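Local coordinates for pngf-ii (Elizabethkingia meningoseptica, PDB 4R4X), which removes N-linked glycans from glycoproteins as a peptide:N-glycosidase, probably by hydrolysing the bond between the innermost sugar and its asparagine, at residues E298-F303 with R422-H428; F383-N387 with W528-G532; P456-C461 with L483-C489; G214-L218 with G347-N352; P327-D331 with G491-P496. One frame throughout, in Å; residues are numbered along the deposited sequence.

Interaction 1 of 5, residues E298-F303 with R422-H428; sequences ELMRFF and RYITTGH
Build this contact outward from Arg-301 and Ile-424. Strands 300-303 and 422-428 run roughly parallel, at 19° with their axes 9.0 Å apart, because strand 493-504 lies between them in one antiparallel sheet; the CA atoms of Arg-301 and Ile-424 are 7.7 Å apart. The chain turns a corner at Leu-299, where Leu-299 and Met-300 (a selenomethionine) form a classic beta bulge opposite Val-251. Arg-301 leaves the backbone with chi1 t and lays one guanidinium face over Ile-424 (m, t), CZ to CG2 3.6 Å. Its NE bonds to Glu-298 OE2 (2.9 Å) and its NH2 to Glu-298 OE1 (2.8 Å), a salt bridge along its own strand. Weak hydrogen bonds run from Arg-301 NH1 to Thr-426 OG1 (2.8 Å) and from NH2 to Ile-424 O (3.3 Å). Glu-298 OE1 also reaches Ser-531. From the other strand, extended Arg-422 sends NH2 (2.9 Å) and NH1 (3.0 Å) to Glu-298 O, while its NE pairs with Glu-334. Phe-303 meets His-428 rim to rim, centroids 5.8 Å apart. Both buried arginines are thus balanced by acids, but across the contact they bond neutral oxygens, so polar bonds rather than a salt bridge join these strands.

Interaction 2 of 5, residues F383-N387 with W528-G532; sequences FNTTN and WNVSG
A threonine hydroxyl stands in for a backbone carbonyl here and also donates a bond of its own. Thr-385 (chi1 p) has just left the strand at -89/-10, and its OG1 accepts from Val-530 N at 2.7 Å while donating to Trp-528 O at 2.8 Å. Before it, Phe-383 and Gly-532 form an antiparallel hydrogen-bonded pair, Gly-532 N to Phe-383 O 3.0 Å with a weak return bond, Phe-383 N to Gly-532 O 3.3 Å. Asn-384 with Ser-531 is a non-hydrogen-bonded pair, CA atoms 4.1 Å apart, and Thr-385 N then donates to Val-530 O at 2.8 Å. This is where edge strand 378-384 joins strand 527-537 in the long antiparallel sheet. Phe-383, chi1 p, folds its ring over Gly-532 CA, 3.9 Å from the centroid (CH-pi), where a CB would collide. The same ring touches Val-530, CE1 to CG2 3.7 Å, and reaches Val-406 and Val-408. At the strand's last residue, Asn-384 OD1 accepts from Thr-386 N at 3.0 Å, an Asx turn. Thr-386 packs OG1 against Asn-529 CB (3.4 Å), that hydroxyl being bonded to Glu-298. One water lies 2.6 Å from Asn-387 OD1 and 3.1 Å from Asn-529 OD1.

Interaction 3 of 5, residues P456-C461 with L483-C489; sequences PWRTDC and LSRSNWC
Leu-483 starts the returning segment with its carbonyl O 3.4 Å from Cys-461 SG. Ser-484 turns toward the partner, OG 3.4 Å from Thr-459 CA, and shares a water with Cys-461 N through a weak second bond. Arg-485 makes the single antiparallel bridge: Arg-458 N to Arg-485 O 3.0 Å, Arg-485 N to Arg-458 O 3.2 Å; its CB points away, and its NE is salt-bridged to Glu-436. Trp-457 (chi1 t) lays a ring face over Arg-485 O, CE3 at 3.3 Å. Ser-486 centres an inverse gamma turn, Asn-487 N returning to Arg-485 O at 2.8 Å. These are two arms of a disulfide-closed loop between strands 449-454 and 493-504, without regular strand of their own. Asn-487 rests CB 3.6 Å from Pro-456 CB. After Trp-488, directed away, Cys-489 SG bonds Cys-461 SG (2.1 Å, chi3 -76°, both chi1 m). Arg-458, all m through chi3, sets its guanidinium face on Cys-489 SG, NH2 at 3.5 Å, while its NE holds Asp-460 OD1 at 2.9 Å in a salt bridge.

Interaction 4 of 5, residues G214-L218 with G347-N352; sequences GTIIL and GAFIGN
Strands 216-218 and 347-350 lie side by side, antiparallel at 173° with axes 4.7 Å apart. Ile-217 and Ala-348 form the hydrogen-bonded pair, Ile-217 N to Ala-348 O 3.0 Å and Ala-348 N to Ile-217 O 2.9 Å; Ile-350 N adds a bond to Thr-215 O at 3.1 Å. On one face, Ile-216 (m, t) sets CG1 3.8 Å from CD1 of Phe-349, whose chi1 is t. Leu-218 (t, p) brings its end over the neighbouring strand, CD1 3.7 Å from Gly-347 CA, in space that a CB on residue 347 would occupy. The other face carries Ile-217 (p, t), with CG1 4.1 Å from Ala-348 CB. Just before the strand, Thr-215 (p) turns its OG1 to Gly-212 and its CG2 to Asn-352 O at 3.5 Å; with Ile-216 it makes a classic beta bulge facing Phe-211. Asn-352 (p) folds back, ND2 to Ile-350 O 2.9 Å. Ile-217 and Ala-348 bury themselves against strands 186-196 and 358-367 of the opposing sheet, the layered packing of the beta sandwich expected for the N-terminal PNGase F domain.

Interaction 5 of 5, residues P327-D331 with G491-P496; sequences PYRQD and GTITNP
Tyr-328 lays the edge of its ring along the backbone of the 491-496 segment, CE2 3.6 Å from Thr-492 N and CD2 3.8 Å from Ile-493 N. This is packing between layers of a beta sandwich: strand 326-331 edges one antiparallel sheet, 493-504 belongs to the other, and no direct hydrogen bond joins the two segments. The CA atoms of Tyr-328 and Ile-493, 6.5 Å apart, are the closest pair. With chi1 m, Tyr-328 carries CD2 to 3.9 Å from Ile-493 CG1 and extends its hydroxyl to Phe-303 O. Ile-493 (m, t) starts sideways, but its end turns in, CD1 lying 3.5 Å from Arg-329 O. Two residues past Tyr-328, Gln-330 (t, t) points the same way and packs against both Ile-493 and Pro-496; Arg-329 between them points away. Gly-491 sits at 102/6, where a CB would jam against the preceding carbonyl O; with Thr-492 it forms a G1 beta bulge opposite Phe-303. A water donates to Pro-327 O at 2.7 Å and to Gly-491 O at 2.8 Å.

In the fold
Following the chain, 214-218 opens first and interaction 4 closes at 347-352, but by then 298-303 and 327-331 have already passed, so interactions 1 and 5 both cross it. Interaction 1 closes at 422-428, after 383-387 has opened interaction 2, and interactions 1, 2 and 5 all cross one another. Interaction 3 is a local closure, 456-461 with 483-489, lying wholly within the longer loops of 5 and 2. Interactions 1, 2 and 4 share the long antiparallel sheet, which carries strands from both PNGase F domains; interaction 5 brings the sheet of strands 186-196, 358-367, 231-240 and 326-331 against it. Interaction 3 joins the long sheet through Asn-487, bonded to Thr-425 of strand 416-428 and Thr-494 of strand 493-504.

Interaction 1 of 5, residues E298-F303 with R422-H428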
# COMPACT_ATOMS: atom_id res chain seq x y z
N GLU A 298 0.86 15.24 -6.95
CA GLU A 298 1.87 14.21 -6.62
C GLU A 298 1.32 13.21 -5.61
O GLU A 298 1.08 13.56 -4.44
CB GLU A 298 3.11 14.87 -6.00
CG GLU A 298 3.74 15.90 -6.86
CD GLU A 298 4.95 16.55 -6.22
OE1 GLU A 298 4.88 16.96 -5.04
OE2 GLU A 298 5.97 16.67 -6.93
N LEU A 299 1.06 11.98 -6.04
CA LEU A 299 0.70 10.94 -5.06
C LEU A 299 1.88 10.64 -4.13
O LEU A 299 1.69 10.48 -2.93
CB LEU A 299 0.28 9.64 -5.73
CG LEU A 299 -0.93 9.67 -6.66
CD1 LEU A 299 -1.33 8.23 -7.01
CD2 LEU A 299 -2.11 10.40 -6.00
N MSE A 300 3.08 10.60 -4.70
CA MSE A 300 4.30 10.18 -3.98
C MSE A 300 5.48 10.82 -4.66
O MSE A 300 5.67 10.64 -5.86
CB MSE A 300 4.48 8.65 -4.03
CG MSE A 300 5.80 8.15 -3.42
SE MSE A 300 6.44 6.46 -4.26
CE MSE A 300 4.72 5.52 -4.44
N ARG A 301 6.28 11.60 -3.92
CA ARG A 301 7.54 12.14 -4.40
C ARG A 301 8.63 11.23 -3.86
O ARG A 301 8.67 10.94 -2.65
CB ARG A 301 7.73 13.59 -3.93
CG ARG A 301 9.13 14.18 -4.17
CD ARG A 301 9.23 15.20 -5.29
NE ARG A 301 8.24 16.27 -5.21
CZ ARG A 301 8.35 17.45 -4.59
NH1 ARG A 301 9.44 17.79 -3.90
NH2 ARG A 301 7.32 18.29 -4.62
N PHE A 302 9.50 10.75 -4.75
CA PHE A 302 10.54 9.81 -4.37
C PHE A 302 11.82 10.13 -5.13
O PHE A 302 11.81 10.84 -6.15
CB PHE A 302 10.12 8.33 -4.59
CG PHE A 302 9.96 7.94 -6.05
CD1 PHE A 302 8.77 8.22 -6.73
CD2 PHE A 302 10.97 7.27 -6.73
CE1 PHE A 302 8.61 7.87 -8.07
CE2 PHE A 302 10.83 6.92 -8.08
CZ PHE A 302 9.65 7.21 -8.75
N PHE A 303 12.93 9.61 -4.61
CA PHE A 303 14.20 9.79 -5.28
C PHE A 303 14.83 8.44 -5.48
O PHE A 303 14.88 7.65 -4.55
CB PHE A 303 15.07 10.73 -4.47
CG PHE A 303 14.52 12.11 -4.45
CD1 PHE A 303 13.52 12.46 -3.57
CD2 PHE A 303 14.90 13.01 -5.43
CE1 PHE A 303 12.91 13.71 -3.62
CE2 PHE A 303 14.33 14.29 -5.47
CZ PHE A 303 13.32 14.63 -4.58
N ARG A 422 -1.50 20.15 2.29
CA ARG A 422 -0.62 19.00 2.09
C ARG A 422 0.52 19.51 1.24
O ARG A 422 0.32 19.88 0.09
CB ARG A 422 -1.36 17.88 1.37
CG ARG A 422 -0.53 16.63 1.05
CD ARG A 422 -1.39 15.67 0.24
NE ARG A 422 -0.73 14.42 -0.15
CZ ARG A 422 -0.09 14.20 -1.29
NH1 ARG A 422 0.41 13.00 -1.53
NH2 ARG A 422 0.06 15.15 -2.20
N TYR A 423 1.71 19.54 1.83
CA TYR A 423 2.84 20.27 1.28
C TYR A 423 4.05 19.36 1.16
O TYR A 423 4.52 18.81 2.17
CB TYR A 423 3.16 21.47 2.17
CG TYR A 423 4.30 22.36 1.70
CD1 TYR A 423 4.16 23.16 0.57
CD2 TYR A 423 5.49 22.44 2.42
CE1 TYR A 423 5.19 24.00 0.15
CE2 TYR A 423 6.50 23.31 2.03
CZ TYR A 423 6.35 24.08 0.90
OH TYR A 423 7.36 24.90 0.46
N ILE A 424 4.50 19.18 -0.07
CA ILE A 424 5.70 18.38 -0.37
C ILE A 424 6.78 19.32 -0.88
O ILE A 424 6.59 19.99 -1.88
CB ILE A 424 5.43 17.30 -1.43
CG1 ILE A 424 4.26 16.43 -0.98
CG2 ILE A 424 6.66 16.42 -1.64
CD1 ILE A 424 3.82 15.40 -2.01
N THR A 425 7.91 19.35 -0.19
CA THR A 425 9.00 20.23 -0.58
C THR A 425 10.34 19.52 -0.60
O THR A 425 10.67 18.79 0.35
CB THR A 425 9.10 21.49 0.32
OG1 THR A 425 10.21 22.28 -0.12
CG2 THR A 425 9.28 21.11 1.82
N THR A 426 11.10 19.76 -1.68
CA THR A 426 12.51 19.38 -1.75
C THR A 426 13.35 20.47 -2.41
O THR A 426 12.90 21.15 -3.34
CB THR A 426 12.74 18.03 -2.46
OG1 THR A 426 12.25 18.07 -3.81
CG2 THR A 426 12.06 16.92 -1.71
N GLY A 427 14.56 20.63 -1.89
CA GLY A 427 15.49 21.63 -2.32
C GLY A 427 16.57 20.98 -3.16
O GLY A 427 16.99 19.85 -2.90
N HIS A 428 16.98 21.70 -4.20
CA HIS A 428 17.93 21.19 -5.21
C HIS A 428 18.97 22.24 -5.60
O HIS A 428 18.78 23.44 -5.37
CB HIS A 428 17.17 20.73 -6.44
CG HIS A 428 16.14 19.69 -6.13
ND1 HIS A 428 16.45 18.36 -6.08
CD2 HIS A 428 14.86 19.81 -5.72
CE1 HIS A 428 15.38 17.68 -5.70
NE2 HIS A 428 14.41 18.54 -5.46

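Interaction 2 of 5, residues F383-N387 with W528-G532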
# COMPACT_ATOMS: atom_id res chain seq x y z
N PHE A 383 -0.97 24.40 -6.14
CA PHE A 383 0.25 24.63 -6.88
C PHE A 383 1.08 23.37 -6.98
O PHE A 383 0.92 22.43 -6.19
CB PHE A 383 1.10 25.76 -6.27
CG PHE A 383 1.50 25.53 -4.84
CD1 PHE A 383 2.68 24.90 -4.53
CD2 PHE A 383 0.74 26.05 -3.81
CE1 PHE A 383 3.05 24.69 -3.21
CE2 PHE A 383 1.10 25.88 -2.48
CZ PHE A 383 2.26 25.19 -2.19
N ASN A 384 1.95 23.36 -7.97
CA ASN A 384 2.95 22.31 -8.14
C ASN A 384 4.06 22.85 -9.02
O ASN A 384 3.85 23.07 -10.22
CB ASN A 384 2.32 21.08 -8.78
CG ASN A 384 3.21 19.85 -8.65
OD1 ASN A 384 4.43 19.94 -8.53
ND2 ASN A 384 2.57 18.69 -8.63
N THR A 385 5.22 23.09 -8.42
CA THR A 385 6.36 23.59 -9.16
C THR A 385 7.23 22.50 -9.74
O THR A 385 8.10 22.80 -10.53
CB THR A 385 7.27 24.51 -8.31
OG1 THR A 385 7.97 23.73 -7.32
CG2 THR A 385 6.43 25.62 -7.62
N THR A 386 7.00 21.26 -9.36
CA THR A 386 7.84 20.16 -9.83
C THR A 386 7.74 19.98 -11.35
O THR A 386 6.65 19.70 -11.88
CB THR A 386 7.45 18.84 -9.13
OG1 THR A 386 7.51 19.00 -7.70
CG2 THR A 386 8.40 17.70 -9.56
N ASN A 387 8.87 20.08 -12.05
CA ASN A 387 8.80 20.02 -13.51
C ASN A 387 8.97 18.59 -14.05
O ASN A 387 10.04 18.16 -14.54
CB ASN A 387 9.71 21.05 -14.17
CG ASN A 387 11.17 20.86 -13.85
OD1 ASN A 387 11.53 20.45 -12.74
ND2 ASN A 387 12.02 21.15 -14.83
N TRP A 528 13.47 24.69 -6.26
CA TRP A 528 12.64 24.04 -5.23
C TRP A 528 11.40 23.40 -5.84
O TRP A 528 10.58 24.09 -6.44
CB TRP A 528 12.26 25.05 -4.14
CG TRP A 528 13.42 25.36 -3.26
CD1 TRP A 528 14.46 26.19 -3.55
CD2 TRP A 528 13.72 24.75 -2.01
NE1 TRP A 528 15.38 26.15 -2.53
CE2 TRP A 528 14.94 25.29 -1.57
CE3 TRP A 528 13.05 23.84 -1.19
CZ2 TRP A 528 15.51 24.94 -0.34
CZ3 TRP A 528 13.62 23.48 0.02
CH2 TRP A 528 14.83 24.01 0.43
N ASN A 529 11.30 22.08 -5.70
CA ASN A 529 10.14 21.31 -6.13
C ASN A 529 9.13 21.30 -4.99
O ASN A 529 9.34 20.61 -3.97
CB ASN A 529 10.52 19.88 -6.46
CG ASN A 529 11.29 19.74 -7.76
OD1 ASN A 529 10.97 20.37 -8.76
ND2 ASN A 529 12.26 18.85 -7.75
N VAL A 530 8.05 22.06 -5.14
CA VAL A 530 7.04 22.19 -4.09
C VAL A 530 5.64 21.96 -4.66
O VAL A 530 5.27 22.48 -5.73
CB VAL A 530 7.15 23.53 -3.31
CG1 VAL A 530 8.58 23.80 -2.87
CG2 VAL A 530 6.67 24.70 -4.15
N SER A 531 4.88 21.13 -3.97
CA SER A 531 3.46 20.99 -4.28
C SER A 531 2.58 21.20 -3.05
O SER A 531 2.97 20.91 -1.90
CB SER A 531 3.16 19.66 -4.96
OG SER A 531 3.14 18.62 -4.03
N GLY A 532 1.39 21.71 -3.32
CA GLY A 532 0.42 22.03 -2.30
C GLY A 532 -0.97 21.65 -2.72
O GLY A 532 -1.43 22.06 -3.79
O HOH W 1 12.89 19.24 -10.86

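Interaction 3 of 5, residues P456-C461 with L483-C489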
# COMPACT_ATOMS: atom_id res chain seq x y z
N PRO A 456 13.08 22.33 5.97
CA PRO A 456 13.00 20.92 5.60
C PRO A 456 14.42 20.34 5.52
O PRO A 456 15.29 20.91 4.85
CB PRO A 456 12.34 20.95 4.22
CG PRO A 456 11.91 22.35 3.95
CD PRO A 456 12.77 23.21 4.83
N TRP A 457 14.66 19.25 6.23
CA TRP A 457 16.02 18.75 6.40
C TRP A 457 15.99 17.28 6.80
O TRP A 457 15.21 16.91 7.66
CB TRP A 457 16.76 19.57 7.47
CG TRP A 457 18.27 19.40 7.42
CD1 TRP A 457 19.07 18.86 8.39
CD2 TRP A 457 19.12 19.76 6.34
NE1 TRP A 457 20.39 18.88 7.98
CE2 TRP A 457 20.45 19.43 6.72
CE3 TRP A 457 18.92 20.36 5.10
CZ2 TRP A 457 21.54 19.64 5.88
CZ3 TRP A 457 20.02 20.56 4.25
CH2 TRP A 457 21.31 20.20 4.66
N ARG A 458 16.81 16.46 6.15
CA ARG A 458 16.93 15.01 6.45
C ARG A 458 18.38 14.71 6.82
O ARG A 458 19.28 15.05 6.08
CB ARG A 458 16.59 14.16 5.22
CG ARG A 458 15.13 14.21 4.74
CD ARG A 458 14.22 13.20 5.36
NE ARG A 458 14.61 11.80 5.13
CZ ARG A 458 14.17 11.02 4.15
NH1 ARG A 458 13.32 11.44 3.25
NH2 ARG A 458 14.63 9.78 4.08
N THR A 459 18.59 14.04 7.95
CA THR A 459 19.89 13.68 8.48
C THR A 459 20.09 12.16 8.63
O THR A 459 21.06 11.70 9.27
CB THR A 459 20.10 14.37 9.86
OG1 THR A 459 18.98 14.11 10.71
CG2 THR A 459 20.23 15.86 9.67
N ASP A 460 19.23 11.38 7.97
CA ASP A 460 19.22 9.90 8.07
C ASP A 460 19.72 9.20 6.81
O ASP A 460 19.55 7.98 6.67
CB ASP A 460 17.79 9.40 8.36
CG ASP A 460 16.77 9.82 7.29
OD1 ASP A 460 16.77 10.99 6.88
OD2 ASP A 460 15.95 8.97 6.87
N CYS A 461 20.28 9.97 5.87
CA CYS A 461 20.53 9.43 4.51
C CYS A 461 21.54 8.27 4.51
O CYS A 461 21.44 7.38 3.67
CB CYS A 461 20.92 10.53 3.52
SG CYS A 461 19.67 11.87 3.36
N LEU A 483 24.90 11.91 2.54
CA LEU A 483 24.92 13.30 2.92
C LEU A 483 23.52 13.84 3.26
O LEU A 483 22.53 13.47 2.62
CB LEU A 483 25.54 14.14 1.82
CG LEU A 483 26.94 13.75 1.36
CD1 LEU A 483 27.28 14.60 0.18
CD2 LEU A 483 27.94 13.96 2.49
N SER A 484 23.47 14.68 4.27
CA SER A 484 22.25 15.35 4.70
C SER A 484 21.78 16.34 3.62
O SER A 484 22.60 17.01 2.97
CB SER A 484 22.47 16.05 6.06
OG SER A 484 22.69 15.10 7.10
N ARG A 485 20.46 16.41 3.40
CA ARG A 485 19.90 17.13 2.27
C ARG A 485 18.61 17.83 2.64
O ARG A 485 18.01 17.52 3.67
CB ARG A 485 19.60 16.14 1.16
CG ARG A 485 20.81 15.67 0.39
CD ARG A 485 20.39 14.56 -0.56
NE ARG A 485 21.44 14.21 -1.50
CZ ARG A 485 22.39 13.30 -1.31
NH1 ARG A 485 22.50 12.61 -0.19
NH2 ARG A 485 23.27 13.09 -2.28
N SER A 486 18.18 18.74 1.77
CA SER A 486 16.94 19.49 1.94
C SER A 486 15.71 18.65 1.62
O SER A 486 15.04 18.83 0.59
CB SER A 486 16.96 20.75 1.08
OG SER A 486 17.90 21.70 1.60
N ASN A 487 15.45 17.72 2.52
CA ASN A 487 14.21 16.97 2.64
C ASN A 487 14.10 15.77 1.73
O ASN A 487 12.99 15.27 1.48
CB ASN A 487 12.97 17.86 2.50
CG ASN A 487 11.82 17.41 3.39
OD1 ASN A 487 12.05 16.86 4.47
ND2 ASN A 487 10.59 17.66 2.96
N TRP A 488 15.24 15.24 1.30
CA TRP A 488 15.22 13.96 0.61
C TRP A 488 16.48 13.17 0.78
O TRP A 488 17.50 13.73 1.09
CB TRP A 488 14.96 14.16 -0.86
CG TRP A 488 15.89 15.08 -1.61
CD1 TRP A 488 15.90 16.45 -1.60
CD2 TRP A 488 16.87 14.69 -2.59
NE1 TRP A 488 16.83 16.93 -2.48
CE2 TRP A 488 17.45 15.87 -3.09
CE3 TRP A 488 17.34 13.46 -3.05
CZ2 TRP A 488 18.44 15.85 -4.06
CZ3 TRP A 488 18.34 13.44 -4.02
CH2 TRP A 488 18.87 14.62 -4.51
N CYS A 489 16.38 11.85 0.60
CA CYS A 489 17.56 10.97 0.59
C CYS A 489 17.43 10.05 -0.61
O CYS A 489 16.37 9.45 -0.79
CB CYS A 489 17.63 10.08 1.84
SG CYS A 489 17.87 10.87 3.45
O HOH W 2 16.22 22.87 3.40
O HOH W 3 12.04 17.96 7.11
O HOH W 4 22.59 12.32 6.45

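Interaction 4 of 5, residues G214-L218 with G347-N352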
# COMPACT_ATOMS: atom_id res chain seq x y z
N GLY A 214 10.46 9.47 -23.05
CA GLY A 214 10.48 8.23 -22.27
C GLY A 214 10.50 8.41 -20.75
O GLY A 214 10.38 7.43 -20.01
N THR A 215 10.68 9.64 -20.28
CA THR A 215 10.81 9.89 -18.84
C THR A 215 9.47 9.93 -18.09
O THR A 215 9.45 9.92 -16.86
CB THR A 215 11.57 11.20 -18.59
OG1 THR A 215 10.89 12.29 -19.20
CG2 THR A 215 12.98 11.10 -19.12
N ILE A 216 8.37 9.96 -18.84
CA ILE A 216 7.02 9.98 -18.27
C ILE A 216 6.19 8.88 -18.91
O ILE A 216 6.12 8.80 -20.14
CB ILE A 216 6.32 11.31 -18.55
CG1 ILE A 216 7.18 12.51 -18.09
CG2 ILE A 216 4.95 11.36 -17.89
CD1 ILE A 216 6.80 13.82 -18.78
N ILE A 217 5.62 8.00 -18.09
CA ILE A 217 4.67 7.00 -18.54
C ILE A 217 3.30 7.25 -17.89
O ILE A 217 3.22 7.54 -16.68
CB ILE A 217 5.16 5.55 -18.31
CG1 ILE A 217 5.43 5.28 -16.83
CG2 ILE A 217 6.42 5.28 -19.12
CD1 ILE A 217 5.97 3.89 -16.55
N LEU A 218 2.23 7.08 -18.66
CA LEU A 218 0.89 7.49 -18.22
C LEU A 218 -0.16 6.51 -18.72
O LEU A 218 -0.07 6.02 -19.83
CB LEU A 218 0.58 8.87 -18.81
CG LEU A 218 -0.63 9.59 -18.22
CD1 LEU A 218 -0.26 10.14 -16.87
CD2 LEU A 218 -1.11 10.74 -19.09
N GLY A 347 0.34 8.53 -13.63
CA GLY A 347 1.64 8.41 -14.27
C GLY A 347 2.80 8.30 -13.33
O GLY A 347 2.68 8.46 -12.12
N ALA A 348 3.94 7.97 -13.92
CA ALA A 348 5.18 7.94 -13.17
C ALA A 348 6.21 8.69 -13.99
O ALA A 348 6.20 8.62 -15.22
CB ALA A 348 5.60 6.51 -12.93
N PHE A 349 7.07 9.44 -13.30
CA PHE A 349 8.14 10.22 -13.90
C PHE A 349 9.43 9.88 -13.18
O PHE A 349 9.46 9.81 -11.96
CB PHE A 349 7.85 11.72 -13.73
CG PHE A 349 9.04 12.64 -13.89
CD1 PHE A 349 9.59 12.89 -15.14
CD2 PHE A 349 9.57 13.30 -12.79
CE1 PHE A 349 10.68 13.75 -15.27
CE2 PHE A 349 10.63 14.18 -12.92
CZ PHE A 349 11.19 14.41 -14.16
N ILE A 350 10.48 9.63 -13.95
CA ILE A 350 11.85 9.66 -13.43
C ILE A 350 12.70 10.47 -14.41
O ILE A 350 12.95 10.03 -15.54
CB ILE A 350 12.45 8.25 -13.22
CG1 ILE A 350 11.59 7.43 -12.25
CG2 ILE A 350 13.87 8.38 -12.68
CD1 ILE A 350 11.97 5.97 -12.14
N GLY A 351 13.12 11.65 -13.99
CA GLY A 351 13.92 12.51 -14.84
C GLY A 351 15.30 11.92 -15.01
O GLY A 351 16.05 11.85 -14.05
N ASN A 352 15.63 11.51 -16.23
CA ASN A 352 16.93 10.95 -16.53
C ASN A 352 17.28 11.18 -18.00
O ASN A 352 16.43 11.53 -18.81
CB ASN A 352 16.95 9.45 -16.21
CG ASN A 352 16.17 8.62 -17.23
OD1 ASN A 352 16.74 8.08 -18.20
ND2 ASN A 352 14.87 8.52 -17.03

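Interaction 5 of 5, residues P327-D331 with G491-P496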
# COMPACT_ATOMS: atom_id res chain seq x y z
N PRO A 327 11.82 -0.33 -2.91
CA PRO A 327 10.39 -0.21 -2.73
C PRO A 327 10.02 1.12 -2.09
O PRO A 327 10.74 1.61 -1.20
CB PRO A 327 10.08 -1.33 -1.78
CG PRO A 327 11.30 -1.39 -0.89
CD PRO A 327 12.46 -0.88 -1.70
N TYR A 328 8.90 1.68 -2.54
CA TYR A 328 8.34 2.90 -2.00
C TYR A 328 6.84 2.71 -1.85
O TYR A 328 6.14 2.38 -2.81
CB TYR A 328 8.56 4.08 -2.94
CG TYR A 328 9.97 4.31 -3.47
CD1 TYR A 328 10.43 3.62 -4.59
CD2 TYR A 328 10.81 5.27 -2.90
CE1 TYR A 328 11.68 3.87 -5.13
CE2 TYR A 328 12.08 5.51 -3.42
CZ TYR A 328 12.50 4.81 -4.53
OH TYR A 328 13.74 5.05 -5.09
N ARG A 329 6.32 2.96 -0.65
CA ARG A 329 4.89 2.85 -0.45
C ARG A 329 4.41 3.98 0.44
O ARG A 329 4.94 4.19 1.55
CB ARG A 329 4.52 1.49 0.16
CG ARG A 329 3.01 1.19 0.16
CD ARG A 329 2.69 -0.20 0.73
NE ARG A 329 1.31 -0.64 0.46
CZ ARG A 329 0.69 -1.63 1.09
NH1 ARG A 329 1.29 -2.30 2.07
NH2 ARG A 329 -0.57 -1.97 0.76
N GLN A 330 3.40 4.69 -0.06
CA GLN A 330 2.84 5.83 0.65
C GLN A 330 1.32 5.68 0.87
O GLN A 330 0.57 5.27 -0.03
CB GLN A 330 3.08 7.10 -0.15
CG GLN A 330 2.55 8.35 0.57
CD GLN A 330 3.23 9.63 0.15
OE1 GLN A 330 2.59 10.69 -0.04
NE2 GLN A 330 4.50 9.57 0.02
N ASP A 331 0.89 6.03 2.07
CA ASP A 331 -0.52 6.15 2.45
C ASP A 331 -1.05 7.42 1.78
O ASP A 331 -0.50 8.49 1.98
CB ASP A 331 -0.58 6.25 3.96
CG ASP A 331 -1.99 6.34 4.53
OD1 ASP A 331 -2.98 6.58 3.78
OD2 ASP A 331 -2.09 6.21 5.77
N GLY A 491 16.89 7.00 -2.64
CA GLY A 491 16.34 5.68 -2.33
C GLY A 491 15.09 5.73 -1.46
O GLY A 491 14.59 4.70 -1.02
N THR A 492 14.57 6.93 -1.19
CA THR A 492 13.45 7.09 -0.27
C THR A 492 12.38 8.07 -0.77
O THR A 492 12.62 8.94 -1.63
CB THR A 492 13.88 7.52 1.18
OG1 THR A 492 14.40 8.86 1.18
CG2 THR A 492 14.91 6.55 1.79
N ILE A 493 11.21 7.93 -0.17
CA ILE A 493 10.11 8.92 -0.30
C ILE A 493 10.37 10.18 0.52
O ILE A 493 10.91 10.11 1.62
CB ILE A 493 8.82 8.33 0.26
CG1 ILE A 493 8.36 7.19 -0.63
CG2 ILE A 493 7.71 9.39 0.43
CD1 ILE A 493 7.29 6.33 -0.03
N THR A 494 9.95 11.33 0.01
CA THR A 494 9.87 12.55 0.82
C THR A 494 8.44 12.69 1.33
O THR A 494 7.50 12.84 0.54
CB THR A 494 10.30 13.78 -0.00
OG1 THR A 494 11.72 13.70 -0.23
CG2 THR A 494 9.96 15.07 0.73
N ASN A 495 8.28 12.62 2.64
CA ASN A 495 6.96 12.73 3.30
C ASN A 495 6.27 14.07 3.05
O ASN A 495 6.93 15.08 3.16
CB ASN A 495 7.14 12.62 4.81
CG ASN A 495 7.08 11.18 5.30
OD1 ASN A 495 8.07 10.47 5.35
ND2 ASN A 495 5.91 10.76 5.66
N PRO A 496 4.96 14.07 2.77
CA PRO A 496 4.25 15.36 2.87
C PRO A 496 4.19 15.82 4.31
O PRO A 496 4.23 14.99 5.21
CB PRO A 496 2.82 15.04 2.41
CG PRO A 496 2.92 13.74 1.67
CD PRO A 496 4.11 13.01 2.21
O HOH W 5 12.24 3.52 0.04